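Local coordinates for protein AlkZ (Streptomyces sahachiroi, PDB 5UUJ) that belongs to the AlkZ-like DNA glycosylase family, whose members are related to helix-turn-helix proteins, at residues Gly35-Val40 with Gly217-Ala222; Glu203-Ala208 with Lys238-Lys243; Thr226-Arg229 with Leu233-Thr236; Glu258-Phe263 with Thr296-Val301. One frame throughout, in Å; residues are numbered along the deposited sequence.

Contact 1: residues Gly35-Val40 with Gly217-Ala222; sequences GRLCGV and GAYGPA
Leu-37 and Tyr-219 meet near the C-terminal ends of helix 30-36 and helix 204-219, where the backbones come nearest at Leu-37 and Ala-218, with CA atoms 6.1 Å apart. Helix 30-36 closes in a Schellman motif: Cys-38 takes positive phi (59°) and turns the chain, so that the carbonyl of Leu-37 faces the other segment. The phenol of Tyr-219 reaches that carbonyl. Tyr-219 OH donates a short hydrogen bond of 2.5 Å to Leu-37 O, a length that should not be pressed at this resolution. The hydroxyl arrives at a C=O...O angle of 121°, and the acceptor lies at the edge of the phenol ring, in its plane. The side chains of Leu-37 and Tyr-219 meet at about a right angle, Leu-37 CB lying 3.5 Å from Tyr-219 OH. With chi1 of -46°, CG of Tyr-219 sits beside its own backbone N, and the ring folds back over Ala-218, whose CB covers one face near the centre. The same methyl touches the other helix end, Ala-218 CB standing 3.5 Å from Arg-36 O. Cys-38 adds a looser contact, its SG 4.3 Å from Tyr-219 CE2. This is a buried junction of two helix ends. Arg-19 ties it together, its backbone O accepting from Arg-36 NH1 and its NE donating to Gly-217 O. Gln-289 of helix 289-292 packs on both Leu-37 and Tyr-219. Beyond the cis peptide, Pro-221 packs on strand 260-265 and Ala-222 pairs with Phe-263, before the chain enters helix 224-232.

Contact 2: residues Glu203-Ala208 with Lys238-Lys243; sequences EPDEAA and KPKLRK
Asp-205 receives two lysines, Lys-240 and Lys-243, in a salt-bridge network that joins the first turn of helix 204-219 to the start of helix 238-248. The stronger link runs from Lys-240 NZ to Asp-205 OD1 at 3.2 Å and uses the syn lone pair of that oxygen. Lys-243 NZ makes a weak bond to the same Asp-205 OD1 at 3.4 Å; with Asp-205 OD2 almost equally near, its ammonium faces the carboxylate as a whole. Trp-244 NE1 also donates to Asp-205 OD1, so three side chains of one helix converge on a single oxygen. This crowd of donors would be expected to favour the charged form of the aspartate.

The lysines stand one helical turn apart, and each chain bends at chi2 and chi3 to bring its tip across the aspartate at about a right angle. In Lys-240 the bends (70° and 86°) bring part of the aliphatic chain along too, CD lying 3.8 Å from Asp-205 OD1. The backbones stay apart, Asp-205 and Lys-240 having CA atoms 8.8 Å from each other, and the bridge lies at the protein surface. Inward, Ala-207 rests on helix 91-100 and Leu-241 on helix 224-232. Between the converging ammonium groups, Lys-240 NZ and Lys-243 NZ are only 3.8 Å apart, with the carboxylate offsetting their like charges.

Contact 3: residues Thr226-Arg229 with Leu233-Thr236; sequences TFDR and LNST
Asp-228 and Arg-229, in the middle of helix 224-232, hold the chain that leaves it through both backbone and side-chain bonds. Among the backbone bonds, Leu-233 N donates to Arg-229 O at 3.0 Å, a last helical link, and Asn-234 N reaches one residue further back to Asp-228 O at 2.9 Å. Leu-233 and Asn-234 both have positive phi, which swings the chain across the helix end and lets it run back beside the helix.

The side-chain bonds centre on the carboxylate of Asp-228, which Thr-236 grips twice. Thr-236 OG1 donates to Asp-228 OD1 at 2.7 Å, 30° out of the carboxylate plane, and Thr-236 N donates to Asp-228 OD2 at 3.0 Å on its syn lone pair. Thr-236 can do both because its hydroxyl lies beside its own backbone N (chi1 -54°), so the two donors face the same way. Ser-232 OG adds a further bond to Asp-228 OD1, and together these partners fix the rotation of the buried carboxylate.

The packing is lighter. Arg-229 and Asn-234 lie side by side and point the same way, though the guanidinium leads off to Pro-294 O. Leu-233 CD2 rests 3.7 Å from Arg-229 O.

The turn joins helix 224-232 to helix 238-248, consistent with the turn of a helix-turn-helix. Leu-241 of helix 238-248 packs on Asp-228 and Thr-236, while Phe-227 meets Tyr-215 of helix 204-219 edge-to-face.

Contact 4: residues Glu258-Phe263 with Thr296-Val301; sequences EGRKAF and TKDEVV
Arg-260 and Asp-298 form the tight heart of this contact, a salt bridge with two parallel links. Arg-260 NH2 donates to Asp-298 OD1 at 2.8 Å and Arg-260 NH1 to Asp-298 OD2 at 3.0 Å, both nearly straight. The guanidinium meets the carboxylate end-on, with both acceptors in its own plane, while the two flat groups are turned 26° against each other. Each oxygen is met on its syn side, so the pair of bonds leaves little freedom to rotate. The side chains come from opposite directions, and a bend at chi3 (-67°) in an otherwise extended Arg-260 sets the guanidinium before the acid.

Asp-298 is steadied from its own side as well: Val-300 N makes a weak bond of 3.4 Å to Asp-298 OD1, closing an Asx turn, and Val-301 N bonds to Asp-298 O. Trp-9 of helix 9-19 packs on both Arg-260 and Val-300.

Around this core the contact is thin. Val-300 touches the arginine loosely, its CG1 3.7 Å from Arg-260 NH2, and the solvent side lies by Lys-297 and Glu-299. Glu-258 turns instead to helix 9-19, its OE2 accepting from Trp-9 N.

Arg-260 opens the second strand of the antiparallel hairpin 252-257/260-265, whose two-residue turn, Glu-258 and Gly-259, has backbone angles close to type I'. Following helix 238-248 directly, this hairpin is consistent with the wing of a winged helix, pinned here by one arginine to the loop before helix 307-310.

Overall arrangement
All four contacts draw on a consecutive run of elements: helices 204-219, 224-232 and 238-248, then hairpin 252-257/260-265, an order consistent with a winged helix. Contact 3 is nested inside the loop closed by contact 2, their centres 12 Å apart, and Leu-241 bridges them. Contacts 1 and 2 share helix 204-219 at opposite ends, 18 Å between centres. Contacts 1 and 4 touch at Ala-222 and Phe-263, and contacts 3 and 4 only lightly. Contact 1 links this unit to helix 30-36 and contact 4 to the later loop 296-301, so the unit is tied to both earlier and later parts of the chain.

Contact 1: residues Gly35-Val40 with Gly217-Ala222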
loop_
_atom_site.group_PDB
_atom_site.type_symbol
_atom_site.label_atom_id
_atom_site.label_comp_id
_atom_site.label_asym_id
_atom_site.label_seq_id
_atom_site.Cartn_x
_atom_site.Cartn_y
_atom_site.Cartn_z
ATOM N N GLY A 35 -8.186 4.734 -2.542
ATOM C CA GLY A 35 -9.120 3.697 -2.937
ATOM C C GLY A 35 -8.662 2.970 -4.187
ATOM O O GLY A 35 -8.635 1.740 -4.234
ATOM N N ARG A 36 -8.292 3.742 -5.204
ATOM C CA ARG A 36 -7.845 3.193 -6.480
ATOM C C ARG A 36 -6.576 2.349 -6.329
ATOM O O ARG A 36 -6.450 1.294 -6.947
ATOM C CB ARG A 36 -7.610 4.333 -7.479
ATOM C CG ARG A 36 -7.035 3.917 -8.826
ATOM C CD ARG A 36 -7.911 2.901 -9.565
ATOM N NE ARG A 36 -9.244 3.408 -9.887
ATOM C CZ ARG A 36 -9.538 4.139 -10.960
ATOM N NH1 ARG A 36 -8.599 4.475 -11.835
ATOM N NH2 ARG A 36 -10.783 4.541 -11.160
ATOM N N LEU A 37 -5.640 2.812 -5.507
ATOM C CA LEU A 37 -4.346 2.148 -5.388
ATOM C C LEU A 37 -4.351 0.950 -4.436
ATOM O O LEU A 37 -3.305 0.346 -4.204
ATOM C CB LEU A 37 -3.283 3.149 -4.932
ATOM C CG LEU A 37 -2.954 4.297 -5.888
ATOM C CD1 LEU A 37 -1.843 5.155 -5.304
ATOM C CD2 LEU A 37 -2.563 3.788 -7.264
ATOM N N CYS A 38 -5.521 0.600 -3.906
ATOM C CA CYS A 38 -5.643 -0.486 -2.931
ATOM C C CYS A 38 -4.790 -0.201 -1.701
ATOM O O CYS A 38 -4.085 -1.077 -1.197
ATOM C CB CYS A 38 -5.232 -1.825 -3.547
ATOM S SG CYS A 38 -6.041 -2.199 -5.115
ATOM N N GLY A 39 -4.864 1.038 -1.228
ATOM C CA GLY A 39 -4.090 1.478 -0.088
ATOM C C GLY A 39 -2.808 2.177 -0.495
ATOM O O GLY A 39 -2.342 2.048 -1.625
ATOM N N VAL A 40 -2.258 2.941 0.441
ATOM C CA VAL A 40 -0.972 3.605 0.270
ATOM C C VAL A 40 -0.153 3.369 1.531
ATOM O O VAL A 40 -0.642 3.605 2.637
ATOM C CB VAL A 40 -1.134 5.124 0.021
ATOM C CG1 VAL A 40 0.230 5.824 -0.016
ATOM C CG2 VAL A 40 -1.903 5.376 -1.262
ATOM N N GLY A 217 -7.261 -3.983 -11.034
ATOM C CA GLY A 217 -7.734 -2.732 -11.593
ATOM C C GLY A 217 -6.692 -1.628 -11.578
ATOM O O GLY A 217 -6.869 -0.598 -12.226
ATOM N N ALA A 218 -5.608 -1.840 -10.838
ATOM C CA ALA A 218 -4.535 -0.853 -10.741
ATOM C C ALA A 218 -3.197 -1.417 -11.210
ATOM O O ALA A 218 -2.385 -0.693 -11.789
ATOM C CB ALA A 218 -4.415 -0.350 -9.309
ATOM N N TYR A 219 -2.973 -2.707 -10.959
ATOM C CA TYR A 219 -1.668 -3.323 -11.194
ATOM C C TYR A 219 -1.726 -4.537 -12.121
ATOM O O TYR A 219 -0.754 -5.289 -12.229
ATOM C CB TYR A 219 -1.043 -3.733 -9.858
ATOM C CG TYR A 219 -1.137 -2.661 -8.800
ATOM C CD1 TYR A 219 -0.435 -1.466 -8.924
ATOM C CD2 TYR A 219 -1.931 -2.839 -7.677
ATOM C CE1 TYR A 219 -0.526 -0.482 -7.960
ATOM C CE2 TYR A 219 -2.023 -1.862 -6.707
ATOM C CZ TYR A 219 -1.321 -0.687 -6.853
ATOM O OH TYR A 219 -1.424 0.283 -5.886
ATOM N N GLY A 220 -2.863 -4.728 -12.783
ATOM C CA GLY A 220 -2.997 -5.797 -13.754
ATOM C C GLY A 220 -2.235 -5.478 -15.029
ATOM O O GLY A 220 -1.812 -4.341 -15.223
ATOM N N PRO A 221 -2.023 -6.486 -15.893
ATOM C CA PRO A 221 -2.309 -7.900 -15.626
ATOM C C PRO A 221 -1.313 -8.464 -14.618
ATOM O O PRO A 221 -0.222 -7.910 -14.487
ATOM C CB PRO A 221 -2.146 -8.570 -16.999
ATOM C CG PRO A 221 -2.141 -7.446 -18.001
ATOM C CD PRO A 221 -1.572 -6.271 -17.277
ATOM N N ALA A 222 -1.678 -9.532 -13.915
ATOM C CA ALA A 222 -0.796 -10.106 -12.906
ATOM C C ALA A 222 -1.081 -11.583 -12.688
ATOM O O ALA A 222 -2.164 -12.074 -13.009
ATOM C CB ALA A 222 -0.935 -9.346 -11.598
#

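Contact 2: residues Glu203-Ala208 with Lys238-Lys243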
loop_
_atom_site.group_PDB
_atom_site.type_symbol
_atom_site.label_atom_id
_atom_site.label_comp_id
_atom_site.label_asym_id
_atom_site.label_seq_id
_atom_site.Cartn_x
_atom_site.Cartn_y
_atom_site.Cartn_z
ATOM N N GLU A 203 -16.301 -12.727 5.235
ATOM C CA GLU A 203 -15.441 -13.898 5.310
ATOM C C GLU A 203 -14.449 -13.834 4.153
ATOM O O GLU A 203 -14.697 -13.145 3.166
ATOM C CB GLU A 203 -16.263 -15.187 5.255
ATOM C CG GLU A 203 -17.348 -15.292 6.326
ATOM C CD GLU A 203 -16.791 -15.405 7.737
ATOM O OE1 GLU A 203 -15.560 -15.545 7.891
ATOM O OE2 GLU A 203 -17.589 -15.360 8.696
ATOM N N PRO A 204 -13.316 -14.543 4.271
ATOM C CA PRO A 204 -12.280 -14.458 3.231
ATOM C C PRO A 204 -12.757 -14.859 1.832
ATOM O O PRO A 204 -12.348 -14.226 0.863
ATOM C CB PRO A 204 -11.202 -15.426 3.732
ATOM C CG PRO A 204 -11.410 -15.499 5.209
ATOM C CD PRO A 204 -12.890 -15.381 5.407
ATOM N N ASP A 205 -13.599 -15.883 1.726
ATOM C CA ASP A 205 -14.064 -16.345 0.418
ATOM C C ASP A 205 -14.834 -15.257 -0.330
ATOM O O ASP A 205 -14.649 -15.076 -1.530
ATOM C CB ASP A 205 -14.948 -17.589 0.559
ATOM C CG ASP A 205 -14.154 -18.843 0.891
ATOM O OD1 ASP A 205 -12.921 -18.855 0.695
ATOM O OD2 ASP A 205 -14.777 -19.827 1.339
ATOM N N GLU A 206 -15.694 -14.538 0.382
ATOM C CA GLU A 206 -16.509 -13.494 -0.234
ATOM C C GLU A 206 -15.714 -12.211 -0.461
ATOM O O GLU A 206 -16.059 -11.400 -1.320
ATOM C CB GLU A 206 -17.728 -13.198 0.637
ATOM C CG GLU A 206 -18.600 -14.414 0.902
ATOM C CD GLU A 206 -19.679 -14.140 1.929
ATOM O OE1 GLU A 206 -19.814 -12.971 2.354
ATOM O OE2 GLU A 206 -20.392 -15.093 2.313
ATOM N N ALA A 207 -14.649 -12.036 0.314
ATOM C CA ALA A 207 -13.808 -10.847 0.226
ATOM C C ALA A 207 -12.810 -10.931 -0.924
ATOM O O ALA A 207 -12.479 -9.923 -1.542
ATOM C CB ALA A 207 -13.070 -10.644 1.527
ATOM N N ALA A 208 -12.332 -12.142 -1.195
ATOM C CA ALA A 208 -11.253 -12.360 -2.153
ATOM C C ALA A 208 -11.515 -11.740 -3.530
ATOM O O ALA A 208 -10.664 -11.020 -4.045
ATOM C CB ALA A 208 -10.986 -13.851 -2.299
ATOM N N LYS A 238 -2.029 -21.892 -1.289
ATOM C CA LYS A 238 -2.010 -21.862 -2.744
ATOM C C LYS A 238 -3.255 -22.514 -3.354
ATOM O O LYS A 238 -3.785 -22.010 -4.340
ATOM C CB LYS A 238 -0.735 -22.527 -3.267
ATOM C CG LYS A 238 0.512 -21.675 -3.060
ATOM C CD LYS A 238 1.750 -22.321 -3.665
ATOM C CE LYS A 238 2.950 -21.391 -3.600
ATOM N NZ LYS A 238 3.372 -21.116 -2.201
ATOM N N PRO A 239 -3.727 -23.635 -2.778
ATOM C CA PRO A 239 -5.015 -24.169 -3.241
ATOM C C PRO A 239 -6.163 -23.168 -3.086
ATOM O O PRO A 239 -7.034 -23.086 -3.953
ATOM C CB PRO A 239 -5.234 -25.389 -2.338
ATOM C CG PRO A 239 -3.871 -25.821 -1.955
ATOM C CD PRO A 239 -3.040 -24.573 -1.869
ATOM N N LYS A 240 -6.154 -22.416 -1.990
ATOM C CA LYS A 240 -7.190 -21.420 -1.734
ATOM C C LYS A 240 -7.153 -20.317 -2.793
ATOM O O LYS A 240 -8.192 -19.905 -3.310
ATOM C CB LYS A 240 -7.022 -20.831 -0.327
ATOM C CG LYS A 240 -7.998 -19.717 0.028
ATOM C CD LYS A 240 -9.415 -20.240 0.208
ATOM C CE LYS A 240 -9.660 -20.728 1.630
ATOM N NZ LYS A 240 -11.048 -21.247 1.797
ATOM N N LEU A 241 -5.951 -19.847 -3.113
ATOM C CA LEU A 241 -5.762 -18.839 -4.155
ATOM C C LEU A 241 -6.287 -19.308 -5.507
ATOM O O LEU A 241 -6.885 -18.534 -6.256
ATOM C CB LEU A 241 -4.285 -18.484 -4.288
ATOM C CG LEU A 241 -3.683 -17.702 -3.126
ATOM C CD1 LEU A 241 -2.167 -17.764 -3.183
ATOM C CD2 LEU A 241 -4.166 -16.264 -3.160
ATOM N N ARG A 242 -6.045 -20.577 -5.817
ATOM C CA ARG A 242 -6.487 -21.154 -7.077
ATOM C C ARG A 242 -8.008 -21.102 -7.186
ATOM O O ARG A 242 -8.550 -20.770 -8.239
ATOM C CB ARG A 242 -5.991 -22.596 -7.205
ATOM C CG ARG A 242 -6.476 -23.313 -8.456
ATOM C CD ARG A 242 -6.027 -24.765 -8.469
ATOM N NE ARG A 242 -4.625 -24.900 -8.858
ATOM C CZ ARG A 242 -3.998 -26.064 -9.003
ATOM N NH1 ARG A 242 -4.641 -27.203 -8.785
ATOM N NH2 ARG A 242 -2.724 -26.088 -9.365
ATOM N N LYS A 243 -8.690 -21.427 -6.093
ATOM C CA LYS A 243 -10.147 -21.403 -6.067
ATOM C C LYS A 243 -10.678 -19.977 -6.204
ATOM O O LYS A 243 -11.633 -19.734 -6.940
ATOM C CB LYS A 243 -10.674 -22.031 -4.776
ATOM C CG LYS A 243 -12.157 -22.370 -4.824
ATOM C CD LYS A 243 -12.931 -21.734 -3.675
ATOM C CE LYS A 243 -12.528 -22.305 -2.323
ATOM N NZ LYS A 243 -13.266 -21.650 -1.207
#

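Contact 3: residues Thr226-Arg229 with Leu233-Thr236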
loop_
_atom_site.group_PDB
_atom_site.type_symbol
_atom_site.label_atom_id
_atom_site.label_comp_id
_atom_site.label_asym_id
_atom_site.label_seq_id
_atom_site.Cartn_x
_atom_site.Cartn_y
_atom_site.Cartn_z
ATOM N N THR A 226 2.137 -13.101 -7.974
ATOM C CA THR A 226 2.381 -11.671 -7.836
ATOM C C THR A 226 1.353 -11.038 -6.905
ATOM O O THR A 226 1.689 -10.176 -6.092
ATOM C CB THR A 226 2.347 -10.978 -9.208
ATOM O OG1 THR A 226 3.435 -11.462 -10.006
ATOM C CG2 THR A 226 2.458 -9.467 -9.069
ATOM N N PHE A 227 0.103 -11.477 -7.020
ATOM C CA PHE A 227 -0.963 -10.965 -6.172
ATOM C C PHE A 227 -0.699 -11.256 -4.696
ATOM O O PHE A 227 -0.797 -10.363 -3.852
ATOM C CB PHE A 227 -2.308 -11.561 -6.580
ATOM C CG PHE A 227 -3.401 -11.318 -5.580
ATOM C CD1 PHE A 227 -4.030 -10.088 -5.509
ATOM C CD2 PHE A 227 -3.791 -12.317 -4.705
ATOM C CE1 PHE A 227 -5.032 -9.859 -4.588
ATOM C CE2 PHE A 227 -4.796 -12.094 -3.781
ATOM C CZ PHE A 227 -5.416 -10.861 -3.725
ATOM N N ASP A 228 -0.359 -12.504 -4.388
ATOM C CA ASP A 228 -0.195 -12.922 -3.001
ATOM C C ASP A 228 1.130 -12.408 -2.436
ATOM O O ASP A 228 1.284 -12.292 -1.222
ATOM C CB ASP A 228 -0.278 -14.447 -2.885
ATOM C CG ASP A 228 -0.515 -14.919 -1.454
ATOM O OD1 ASP A 228 -1.211 -14.214 -0.693
ATOM O OD2 ASP A 228 -0.015 -16.002 -1.092
ATOM N N ARG A 229 2.079 -12.094 -3.313
ATOM C CA ARG A 229 3.315 -11.450 -2.878
ATOM C C ARG A 229 3.013 -10.044 -2.366
ATOM O O ARG A 229 3.493 -9.638 -1.307
ATOM C CB ARG A 229 4.342 -11.381 -4.009
ATOM C CG ARG A 229 5.639 -10.697 -3.581
ATOM C CD ARG A 229 6.764 -10.911 -4.567
ATOM N NE ARG A 229 6.558 -10.150 -5.798
ATOM C CZ ARG A 229 6.659 -10.646 -7.030
ATOM N NH1 ARG A 229 6.965 -11.924 -7.230
ATOM N NH2 ARG A 229 6.450 -9.856 -8.074
ATOM N N LEU A 233 3.267 -11.445 1.109
ATOM C CA LEU A 233 4.548 -12.093 0.831
ATOM C C LEU A 233 4.349 -13.599 0.675
ATOM O O LEU A 233 5.087 -14.404 1.249
ATOM C CB LEU A 233 5.567 -11.794 1.938
ATOM C CG LEU A 233 5.917 -10.319 2.162
ATOM C CD1 LEU A 233 6.911 -10.171 3.308
ATOM C CD2 LEU A 233 6.477 -9.689 0.895
ATOM N N ASN A 234 3.325 -13.963 -0.091
ATOM C CA ASN A 234 3.028 -15.357 -0.420
ATOM C C ASN A 234 2.756 -16.236 0.802
ATOM O O ASN A 234 3.310 -17.327 0.927
ATOM C CB ASN A 234 4.171 -15.953 -1.246
ATOM C CG ASN A 234 4.303 -15.293 -2.607
ATOM O OD1 ASN A 234 3.517 -15.562 -3.516
ATOM N ND2 ASN A 234 5.293 -14.423 -2.753
ATOM N N SER A 235 1.878 -15.763 1.683
ATOM C CA SER A 235 1.540 -16.490 2.904
ATOM C C SER A 235 0.203 -17.224 2.797
ATOM O O SER A 235 -0.137 -18.025 3.667
ATOM C CB SER A 235 1.503 -15.529 4.096
ATOM O OG SER A 235 2.757 -14.899 4.281
ATOM N N THR A 236 -0.553 -16.956 1.735
ATOM C CA THR A 236 -1.871 -17.567 1.569
ATOM C C THR A 236 -1.769 -18.982 1.000
ATOM O O THR A 236 -0.901 -19.272 0.178
ATOM C CB THR A 236 -2.775 -16.719 0.645
ATOM O OG1 THR A 236 -2.831 -15.372 1.129
ATOM C CG2 THR A 236 -4.191 -17.291 0.592
#

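Contact 4: residues Glu258-Phe263 with Thr296-Val301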
loop_
_atom_site.group_PDB
_atom_site.type_symbol
_atom_site.label_atom_id
_atom_site.label_comp_id
_atom_site.label_asym_id
_atom_site.label_seq_id
_atom_site.Cartn_x
_atom_site.Cartn_y
_atom_site.Cartn_z
ATOM N N GLU A 258 4.242 -10.609 -23.479
ATOM C CA GLU A 258 5.594 -10.921 -23.933
ATOM C C GLU A 258 6.153 -12.155 -23.227
ATOM O O GLU A 258 7.275 -12.140 -22.723
ATOM C CB GLU A 258 6.519 -9.719 -23.721
ATOM C CG GLU A 258 6.188 -8.535 -24.628
ATOM C CD GLU A 258 7.152 -7.371 -24.470
ATOM O OE1 GLU A 258 8.378 -7.590 -24.561
ATOM O OE2 GLU A 258 6.682 -6.237 -24.256
ATOM N N GLY A 259 5.350 -13.216 -23.188
ATOM C CA GLY A 259 5.778 -14.492 -22.637
ATOM C C GLY A 259 5.156 -14.835 -21.295
ATOM O O GLY A 259 5.068 -16.010 -20.935
ATOM N N ARG A 260 4.730 -13.820 -20.550
ATOM C CA ARG A 260 4.166 -14.039 -19.223
ATOM C C ARG A 260 2.645 -14.142 -19.270
ATOM O O ARG A 260 1.955 -13.176 -19.598
ATOM C CB ARG A 260 4.577 -12.913 -18.269
ATOM C CG ARG A 260 4.136 -13.144 -16.823
ATOM C CD ARG A 260 4.330 -11.904 -15.957
ATOM N NE ARG A 260 5.740 -11.577 -15.766
ATOM C CZ ARG A 260 6.180 -10.566 -15.021
ATOM N NH1 ARG A 260 5.322 -9.776 -14.392
ATOM N NH2 ARG A 260 7.481 -10.346 -14.907
ATOM N N LYS A 261 2.129 -15.319 -18.933
ATOM C CA LYS A 261 0.692 -15.509 -18.806
ATOM C C LYS A 261 0.223 -14.876 -17.504
ATOM O O LYS A 261 0.712 -15.219 -16.428
ATOM C CB LYS A 261 0.329 -16.992 -18.845
ATOM C CG LYS A 261 0.781 -17.711 -20.107
ATOM C CD LYS A 261 0.126 -17.128 -21.358
ATOM C CE LYS A 261 0.494 -17.920 -22.609
ATOM N NZ LYS A 261 0.053 -19.341 -22.525
ATOM N N ALA A 262 -0.714 -13.942 -17.615
ATOM C CA ALA A 262 -1.223 -13.212 -16.461
ATOM C C ALA A 262 -2.715 -12.947 -16.616
ATOM O O ALA A 262 -3.266 -13.095 -17.705
ATOM C CB ALA A 262 -0.468 -11.907 -16.288
ATOM N N PHE A 263 -3.357 -12.554 -15.520
ATOM C CA PHE A 263 -4.791 -12.278 -15.521
ATOM C C PHE A 263 -5.078 -10.780 -15.516
ATOM O O PHE A 263 -4.488 -10.027 -14.743
ATOM C CB PHE A 263 -5.466 -12.921 -14.305
ATOM C CG PHE A 263 -5.417 -14.424 -14.300
ATOM C CD1 PHE A 263 -6.130 -15.159 -15.235
ATOM C CD2 PHE A 263 -4.674 -15.101 -13.347
ATOM C CE1 PHE A 263 -6.093 -16.540 -15.227
ATOM C CE2 PHE A 263 -4.634 -16.484 -13.333
ATOM C CZ PHE A 263 -5.342 -17.204 -14.273
ATOM N N THR A 296 8.875 -4.773 -6.160
ATOM C CA THR A 296 10.208 -4.364 -6.596
ATOM C C THR A 296 10.968 -5.520 -7.239
ATOM O O THR A 296 11.952 -5.304 -7.946
ATOM C CB THR A 296 11.047 -3.821 -5.422
ATOM O OG1 THR A 296 11.189 -4.840 -4.423
ATOM C CG2 THR A 296 10.388 -2.596 -4.813
ATOM N N LYS A 297 10.501 -6.742 -6.996
ATOM C CA LYS A 297 11.133 -7.943 -7.534
ATOM C C LYS A 297 10.876 -8.125 -9.031
ATOM O O LYS A 297 11.599 -8.864 -9.696
ATOM C CB LYS A 297 10.634 -9.187 -6.790
ATOM C CG LYS A 297 11.691 -9.943 -6.003
ATOM C CD LYS A 297 11.625 -9.611 -4.517
ATOM C CE LYS A 297 12.686 -10.356 -3.711
ATOM N NZ LYS A 297 13.363 -11.444 -4.479
ATOM N N ASP A 298 9.841 -7.473 -9.559
ATOM C CA ASP A 298 9.463 -7.674 -10.960
ATOM C C ASP A 298 10.526 -7.118 -11.909
ATOM O O ASP A 298 10.724 -5.904 -12.006
ATOM C CB ASP A 298 8.107 -7.032 -11.259
ATOM C CG ASP A 298 7.444 -7.629 -12.489
ATOM O OD1 ASP A 298 8.168 -8.149 -13.362
ATOM O OD2 ASP A 298 6.200 -7.591 -12.576
ATOM N N GLU A 299 11.185 -8.022 -12.629
ATOM C CA GLU A 299 12.363 -7.675 -13.416
ATOM C C GLU A 299 12.055 -6.939 -14.722
ATOM O O GLU A 299 12.963 -6.384 -15.337
ATOM C CB GLU A 299 13.170 -8.942 -13.716
ATOM C CG GLU A 299 13.800 -9.553 -12.464
ATOM C CD GLU A 299 14.591 -10.820 -12.737
ATOM O OE1 GLU A 299 15.293 -10.884 -13.769
ATOM O OE2 GLU A 299 14.514 -11.753 -11.908
ATOM N N VAL A 300 10.794 -6.920 -15.151
ATOM C CA VAL A 300 10.445 -6.179 -16.365
ATOM C C VAL A 300 10.345 -4.686 -16.067
ATOM O O VAL A 300 10.458 -3.863 -16.972
ATOM C CB VAL A 300 9.117 -6.661 -16.998
ATOM C CG1 VAL A 300 9.177 -8.154 -17.300
ATOM C CG2 VAL A 300 7.923 -6.326 -16.108
ATOM N N VAL A 301 10.138 -4.345 -14.799
ATOM C CA VAL A 301 10.063 -2.949 -14.371
ATOM C C VAL A 301 11.416 -2.461 -13.861
ATOM O O VAL A 301 11.840 -1.343 -14.164
ATOM C CB VAL A 301 9.007 -2.760 -13.266
ATOM C CG1 VAL A 301 9.016 -1.322 -12.733
ATOM C CG2 VAL A 301 7.630 -3.128 -13.794
#